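Local coordinates for protein endo-beta-1,4-glucanase (Bacillus licheniformis, PDB 2JEN) that hydrolyses internal beta-1,4-glucosidic bonds in plant cell-wall glucans, acting as a family 12 xyloglucanase, at residues Tyr47-Val52 / Tyr89-Ser94; Trp159-Asn164 / Thr205-Ser210. The protein carries 1 engineered substitution. One frame throughout, in Å; residues are numbered along the deposited sequence.

Contact 1 (Tyr47-Val52 / Tyr89-Ser94); sequences YIFNNV and YPSIVS. With XYS (alpha-D-xylopyranose), chain B; GLC (alpha-D-glucopyranose), chain C; GLC (alpha-D-glucopyranose), chain D.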
loop_
_atom_site.group_PDB
_atom_site.type_symbol
_atom_site.label_atom_id
_atom_site.label_comp_id
_atom_site.label_asym_id
_atom_site.label_seq_id
_atom_site.Cartn_x
_atom_site.Cartn_y
_atom_site.Cartn_z
ATOM N N TYR A 47 -23.294 2.168 -12.073
ATOM C CA TYR A 47 -21.879 1.965 -11.679
ATOM C C TYR A 47 -21.630 2.518 -10.326
ATOM O O TYR A 47 -22.211 3.521 -9.920
ATOM C CB TYR A 47 -20.888 2.562 -12.693
ATOM C CG TYR A 47 -21.088 4.023 -13.058
ATOM C CD1 TYR A 47 -21.939 4.392 -14.086
ATOM C CD2 TYR A 47 -20.384 5.039 -12.398
ATOM C CE1 TYR A 47 -22.076 5.728 -14.431
ATOM C CE2 TYR A 47 -20.530 6.377 -12.781
ATOM C CZ TYR A 47 -21.397 6.710 -13.775
ATOM O OH TYR A 47 -21.508 8.030 -14.169
ATOM N N ILE A 48 -20.766 1.838 -9.596
ATOM C CA ILE A 48 -20.182 2.385 -8.385
ATOM C C ILE A 48 -19.085 3.335 -8.867
ATOM O O ILE A 48 -18.305 3.002 -9.747
ATOM C CB ILE A 48 -19.614 1.296 -7.431
ATOM C CG1 ILE A 48 -20.572 0.093 -7.291
ATOM C CG2 ILE A 48 -19.288 1.910 -6.096
ATOM C CD1 ILE A 48 -20.031 -1.049 -6.452
ATOM N N PHE A 49 -19.042 4.494 -8.256
ATOM C CA PHE A 49 -18.192 5.594 -8.707
ATOM C C PHE A 49 -17.316 6.118 -7.568
ATOM O O PHE A 49 -17.817 6.515 -6.512
ATOM C CB PHE A 49 -19.116 6.723 -9.205
ATOM C CG PHE A 49 -18.426 7.902 -9.860
ATOM C CD1 PHE A 49 -17.303 7.754 -10.657
ATOM C CD2 PHE A 49 -18.972 9.154 -9.729
ATOM C CE1 PHE A 49 -16.720 8.857 -11.277
ATOM C CE2 PHE A 49 -18.366 10.244 -10.330
ATOM C CZ PHE A 49 -17.264 10.097 -11.102
ATOM N N ASN A 50 -15.996 6.078 -7.769
ATOM C CA ASN A 50 -15.037 6.509 -6.757
ATOM C C ASN A 50 -14.897 8.016 -6.843
ATOM O O ASN A 50 -13.859 8.579 -7.241
ATOM C CB ASN A 50 -13.697 5.780 -6.920
ATOM C CG ASN A 50 -12.924 5.734 -5.632
ATOM O OD1 ASN A 50 -13.529 5.817 -4.552
ATOM N ND2 ASN A 50 -11.634 5.472 -5.693
ATOM N N ASN A 51 -15.979 8.708 -6.455
ATOM C CA ASN A 51 -16.123 10.158 -6.625
ATOM C C ASN A 51 -15.435 10.888 -5.492
ATOM O O ASN A 51 -15.855 10.760 -4.348
ATOM C CB ASN A 51 -17.617 10.498 -6.663
ATOM C CG ASN A 51 -17.913 11.952 -6.827
ATOM O OD1 ASN A 51 -17.083 12.786 -6.597
ATOM N ND2 ASN A 51 -19.144 12.244 -7.209
ATOM N N VAL A 52 -14.359 11.611 -5.823
ATOM C CA VAL A 52 -13.551 12.326 -4.864
ATOM C C VAL A 52 -13.532 13.824 -5.185
ATOM O O VAL A 52 -12.494 14.478 -5.097
ATOM C CB VAL A 52 -12.136 11.728 -4.741
ATOM C CG1 VAL A 52 -12.239 10.303 -4.194
ATOM C CG2 VAL A 52 -11.352 11.726 -6.062
ATOM N N TYR A 89 -17.921 11.796 -2.506
ATOM C CA TYR A 89 -19.247 11.199 -2.529
ATOM C C TYR A 89 -19.147 9.863 -3.266
ATOM O O TYR A 89 -19.708 9.691 -4.355
ATOM C CB TYR A 89 -20.229 12.141 -3.206
ATOM C CG TYR A 89 -21.683 11.674 -3.286
ATOM C CD1 TYR A 89 -22.418 11.344 -2.144
ATOM C CD2 TYR A 89 -22.322 11.524 -4.501
ATOM C CE1 TYR A 89 -23.758 10.980 -2.207
ATOM C CE2 TYR A 89 -23.654 11.146 -4.583
ATOM C CZ TYR A 89 -24.343 10.804 -3.438
ATOM O OH TYR A 89 -25.670 10.468 -3.549
ATOM N N PRO A 90 -18.432 8.900 -2.675
ATOM C CA PRO A 90 -18.501 7.544 -3.238
ATOM C C PRO A 90 -19.973 7.143 -3.288
ATOM O O PRO A 90 -20.736 7.418 -2.352
ATOM C CB PRO A 90 -17.707 6.686 -2.228
ATOM C CG PRO A 90 -17.764 7.503 -0.925
ATOM C CD PRO A 90 -17.722 8.948 -1.393
ATOM N N SER A 91 -20.378 6.514 -4.382
ATOM C CA SER A 91 -21.779 6.414 -4.697
ATOM C C SER A 91 -22.032 5.409 -5.787
ATOM O O SER A 91 -21.118 4.995 -6.511
ATOM C CB SER A 91 -22.284 7.787 -5.133
ATOM O OG SER A 91 -21.390 8.375 -6.064
ATOM N N ILE A 92 -23.301 4.993 -5.881
ATOM C CA ILE A 92 -23.829 4.321 -7.060
ATOM C C ILE A 92 -24.568 5.340 -7.902
ATOM O O ILE A 92 -25.379 6.089 -7.372
ATOM C CB ILE A 92 -24.776 3.165 -6.696
ATOM C CG1 ILE A 92 -24.088 2.181 -5.765
ATOM C CG2 ILE A 92 -25.303 2.503 -7.967
ATOM C CD1 ILE A 92 -25.069 1.151 -5.111
ATOM N N VAL A 93 -24.333 5.312 -9.213
ATOM C CA VAL A 93 -24.964 6.219 -10.190
ATOM C C VAL A 93 -25.883 5.399 -11.048
ATOM O O VAL A 93 -25.456 4.423 -11.665
ATOM C CB VAL A 93 -23.907 6.954 -11.055
ATOM C CG1 VAL A 93 -24.538 7.778 -12.181
ATOM C CG2 VAL A 93 -23.020 7.813 -10.179
ATOM N N SER A 94 -27.116 5.871 -11.232
ATOM C CA SER A 94 -27.978 5.538 -12.365
ATOM C C SER A 94 -28.304 6.763 -13.167
ATOM O O SER A 94 -28.735 7.748 -12.591
ATOM C CB SER A 94 -29.265 4.904 -11.835
ATOM O OG SER A 94 -29.981 4.362 -12.936
HETATM C C1 XYS B . -15.168 15.383 -10.560
HETATM C C2 XYS B . -13.660 15.325 -10.348
HETATM C C3 XYS B . -13.190 13.900 -10.031
HETATM C C4 XYS B . -14.137 13.298 -8.986
HETATM C C5 XYS B . -15.628 13.412 -9.335
HETATM O O2 XYS B . -13.008 15.773 -11.547
HETATM O O3 XYS B . -11.830 13.800 -9.560
HETATM O O4 XYS B . -13.762 11.976 -8.702
HETATM O O5 XYS B . -15.921 14.743 -9.581
HETATM C C1 GLC C . -25.059 18.132 -3.190
HETATM C C2 GLC C . -24.311 19.154 -4.043
HETATM C C3 GLC C . -23.809 18.466 -5.285
HETATM C C4 GLC C . -22.840 17.364 -4.869
HETATM C C5 GLC C . -23.657 16.415 -3.982
HETATM C C6 GLC C . -22.927 15.125 -3.591
HETATM O O1 GLC C . -25.625 18.690 -2.037
HETATM O O2 GLC C . -25.082 20.238 -4.513
HETATM O O3 GLC C . -23.289 19.513 -6.106
HETATM O O4 GLC C . -22.394 16.641 -5.996
HETATM O O5 GLC C . -24.107 17.130 -2.840
HETATM O O6 GLC C . -21.687 15.390 -2.972
HETATM C C1 GLC D . -21.144 17.057 -6.581
HETATM C C2 GLC D . -20.807 15.981 -7.594
HETATM C C3 GLC D . -19.496 16.281 -8.276
HETATM C C4 GLC D . -19.592 17.680 -8.883
HETATM C C5 GLC D . -19.927 18.696 -7.778
HETATM C C6 GLC D . -20.154 20.073 -8.420
HETATM O O2 GLC D . -20.791 14.669 -7.031
HETATM O O3 GLC D . -19.202 15.227 -9.209
HETATM O O4 GLC D . -18.387 18.079 -9.468
HETATM O O5 GLC D . -21.172 18.341 -7.210
HETATM O O6 GLC D . -19.107 20.960 -8.094
HETATM O O HOH W 1 -21.498 10.518 -7.835
#
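Val93 CB sits over one face of the Tyr47 ring, 3.9 Å from its centroid and 18° off the ring normal, a CH-pi contact, while Phe49 CG lies at that ring's edge. The Tyr89 ring has C6 of the chain C glucose over one face, Ser91 CB over the other and Asn51 ND2 at its edge. Tyr47, Phe49, Ser91 and Val93 belong to an antiparallel strand pair, 47-49 with 91-94, on the glycan-binding side of the family 12 beta-jelly-roll; Tyr89 lies just before 91-94. Tyr47 and Phe49 form hydrogen-bonded pairs with Val93 and Ser91; Val93 N to Tyr47 O, at 2.9 Å, is the straightest of these backbone bonds, and Ser91 N to Phe49 O is weak. Ile48 and Ile92, the non-hydrogen-bonded pair, turn to the other face, where strands 62-67 and 72-79 of the second sheet cover Ile48. A chi1 of 53° puts Tyr47 CG between the backbone N and the carbonyl carbon; the side chain lies alongside that of Val93, both pointing the same way. An alanine at Tyr47 would probably open a gap over Val93 CB, CG1 and CG2 and leave that side chain freer to turn. Farther along, Asn51 O accepts Tyr89 N at 3.0 Å. Ser91 OG donates to Tyr89 O and accepts from a water that in turn accepts from Asn51 ND2. That amide nitrogen also donates to O2 of the chain D glucose at 2.9 Å, and Val52 N reaches xylose O4 at 3.0 Å, with an N-H...O angle of 172°.

Contact 2 (Trp159-Asn164 / Thr205-Ser210); sequences WLNNTN and TANTQS. With GLC (alpha-D-glucopyranose), chain E.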
loop_
_atom_site.group_PDB
_atom_site.type_symbol
_atom_site.label_atom_id
_atom_site.label_comp_id
_atom_site.label_asym_id
_atom_site.label_seq_id
_atom_site.Cartn_x
_atom_site.Cartn_y
_atom_site.Cartn_z
ATOM N N TRP A 159 -31.505 12.194 2.631
ATOM C CA TRP A 159 -30.542 11.660 3.579
ATOM C C TRP A 159 -31.193 10.613 4.484
ATOM O O TRP A 159 -32.116 10.916 5.253
ATOM C CB TRP A 159 -29.916 12.729 4.480
ATOM C CG TRP A 159 -29.185 13.857 3.819
ATOM C CD1 TRP A 159 -29.379 14.399 2.577
ATOM C CD2 TRP A 159 -28.185 14.649 4.453
ATOM N NE1 TRP A 159 -28.516 15.460 2.390
ATOM C CE2 TRP A 159 -27.785 15.635 3.536
ATOM C CE3 TRP A 159 -27.594 14.616 5.702
ATOM C CZ2 TRP A 159 -26.809 16.586 3.837
ATOM C CZ3 TRP A 159 -26.605 15.567 5.997
ATOM C CH2 TRP A 159 -26.250 16.542 5.059
ATOM N N LEU A 160 -30.708 9.382 4.388
ATOM C CA LEU A 160 -31.121 8.293 5.258
ATOM C C LEU A 160 -30.271 8.210 6.503
ATOM O O LEU A 160 -30.674 7.587 7.482
ATOM C CB LEU A 160 -31.086 6.983 4.499
ATOM C CG LEU A 160 -31.964 6.871 3.267
ATOM C CD1 LEU A 160 -31.902 5.465 2.655
ATOM C CD2 LEU A 160 -33.425 7.311 3.504
ATOM N N ASN A 161 -29.088 8.832 6.467
ATOM C CA ASN A 161 -28.215 8.897 7.620
ATOM C C ASN A 161 -27.624 10.284 7.664
ATOM O O ASN A 161 -27.159 10.789 6.642
ATOM C CB ASN A 161 -27.081 7.855 7.501
ATOM C CG ASN A 161 -26.100 7.878 8.680
ATOM O OD1 ASN A 161 -25.417 8.880 8.895
ATOM N ND2 ASN A 161 -26.036 6.778 9.432
ATOM N N ASN A 162 -27.632 10.904 8.852
ATOM C CA ASN A 162 -26.873 12.120 9.114
ATOM C C ASN A 162 -26.028 11.843 10.334
ATOM O O ASN A 162 -26.586 11.583 11.425
ATOM C CB ASN A 162 -27.803 13.332 9.381
ATOM C CG ASN A 162 -27.062 14.602 9.569
ATOM O OD1 ASN A 162 -25.836 14.645 9.403
ATOM N ND2 ASN A 162 -27.773 15.657 10.000
ATOM N N THR A 163 -24.700 11.868 10.196
ATOM C CA THR A 163 -23.806 11.681 11.315
ATOM C C THR A 163 -22.918 12.899 11.454
ATOM O O THR A 163 -21.909 13.062 10.769
ATOM C CB THR A 163 -22.999 10.381 11.174
ATOM O OG1 THR A 163 -23.920 9.274 11.141
ATOM C CG2 THR A 163 -22.039 10.205 12.363
ATOM N N ASN A 164 -23.358 13.804 12.325
ATOM C CA ASN A 164 -22.647 15.023 12.691
ATOM C C ASN A 164 -22.628 16.081 11.606
ATOM O O ASN A 164 -21.896 17.067 11.721
ATOM C CB ASN A 164 -21.230 14.749 13.209
ATOM C CG ASN A 164 -21.209 13.808 14.378
ATOM O OD1 ASN A 164 -21.922 14.028 15.363
ATOM N ND2 ASN A 164 -20.390 12.759 14.298
ATOM N N THR A 205 -35.782 12.234 10.027
ATOM C CA THR A 205 -35.674 12.747 11.398
ATOM C C THR A 205 -34.919 11.817 12.324
ATOM O O THR A 205 -34.385 12.275 13.344
ATOM C CB THR A 205 -37.054 13.071 12.002
ATOM O OG1 THR A 205 -37.883 11.919 11.912
ATOM C CG2 THR A 205 -37.719 14.217 11.227
ATOM N N ALA A 206 -34.786 10.540 11.929
ATOM C CA ALA A 206 -33.891 9.579 12.589
ATOM C C ALA A 206 -33.249 8.772 11.470
ATOM O O ALA A 206 -33.823 8.626 10.408
ATOM C CB ALA A 206 -34.667 8.662 13.528
ATOM N N ASN A 207 -32.048 8.251 11.727
ATOM C CA ASN A 207 -31.365 7.466 10.709
ATOM C C ASN A 207 -32.090 6.160 10.456
ATOM O O ASN A 207 -32.706 5.592 11.373
ATOM C CB ASN A 207 -29.946 7.195 11.134
ATOM C CG ASN A 207 -29.103 8.447 11.228
ATOM O OD1 ASN A 207 -29.429 9.504 10.664
ATOM N ND2 ASN A 207 -27.982 8.336 11.968
ATOM N N THR A 208 -31.997 5.666 9.224
ATOM C CA THR A 208 -32.488 4.342 8.882
ATOM C C THR A 208 -31.535 3.637 7.952
ATOM O O THR A 208 -30.908 4.301 7.112
ATOM C CB THR A 208 -33.901 4.407 8.239
ATOM O OG1 THR A 208 -34.461 3.088 8.148
ATOM C CG2 THR A 208 -33.952 5.084 6.862
ATOM N N GLN A 209 -31.513 2.318 8.031
ATOM C CA GLN A 209 -30.680 1.480 7.166
ATOM C C GLN A 209 -31.366 0.942 5.949
ATOM O O GLN A 209 -30.751 0.238 5.156
ATOM C CB GLN A 209 -30.068 0.329 7.986
ATOM C CG GLN A 209 -29.038 0.779 8.993
ATOM C CD GLN A 209 -28.273 -0.338 9.673
ATOM O OE1 GLN A 209 -27.084 -0.193 9.971
ATOM N NE2 GLN A 209 -28.965 -1.404 10.010
ATOM N N SER A 210 -32.661 1.215 5.762
ATOM C CA SER A 210 -33.328 0.757 4.579
ATOM C C SER A 210 -34.485 1.686 4.237
ATOM O O SER A 210 -35.094 2.288 5.147
ATOM C CB SER A 210 -33.798 -0.677 4.725
ATOM O OG SER A 210 -34.844 -0.705 5.645
HETATM C C1 GLC E . -23.042 20.926 2.599
HETATM C C2 GLC E . -24.043 19.802 2.468
HETATM C C3 GLC E . -23.738 18.918 1.283
HETATM C C4 GLC E . -23.473 19.724 0.009
HETATM C C5 GLC E . -22.495 20.866 0.331
HETATM C C6 GLC E . -22.311 21.771 -0.884
HETATM O O2 GLC E . -23.995 19.009 3.634
HETATM O O3 GLC E . -24.836 18.070 1.066
HETATM O O4 GLC E . -22.989 18.860 -1.019
HETATM O O5 GLC E . -23.019 21.656 1.374
HETATM O O6 GLC E . -21.170 22.604 -0.672
HETATM O O HOH W 2 -25.352 8.943 13.425
#
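A classic beta bulge, in which Leu160 and Asn161 both face Ala134, marks the corner of strand 154-163, and the loop 205-210 between strands 195-204 and 210-214 docks against it. Leu160 O accepts Thr208 N at 2.9 Å, and Asn207 CA lies 3.3 Å from Leu160 O, a CA-H...O contact. Two residues on, Asn162 N donates to Asn207 OD1, also at 2.9 Å; the N-H points well at the oxygen (166°), although the nitrogen stands 43° above the amide plane. CG of Asn207 is anti to its carbonyl carbon, beside the backbone N, and its amide comes up against the strand. There it stacks on the Asn161 amide, the planes 18° apart, with ND2 of Asn207 3.6 Å from ND2 of Asn161. The Asn161 amide is held in turn by Thr163 OG1, which donates at 2.7 Å to a lone pair of Asn161 OD1. A water donates to Thr163 OG1 and accepts a weak bond from Asn207 ND2, closing a small polar circuit. The apolar part is slighter: Leu160 CD2 meets Thr208 CG2 at 4.1 Å, and Val122 and Trp182 also pack on the leucine. One residue before the corner, the indole of Trp159 extends off from the loop, with CH2 3.6 Å from O2 of the chain E glucose. Leu160 O and Asn162 N are thus each satisfied by the loop, one through its backbone and one through an asparagine side chain acting in place of a strand partner.

Contacts 1 and 2 follow one another in the chain and reach the same curved sheet; their centres are 19 Å apart and their nearest atoms about 8 Å, without touching. Bound glycans relate them. Contact 1 lies deeper, its centre about 9 Å from that of the chain, and Asn51, Val52 and Tyr89 meet the sugars directly. Contact 2 lies nearer the surface, about 14 Å out, and meets glycan through Trp159 and Asn164, while its loop 205-210 joins the far side of the strand. Glu243, on strand 234-244, hydrogen-bonds to glucose at both sites, and that strand also pairs with 91-95 and with 131-141, the neighbour of 154-163.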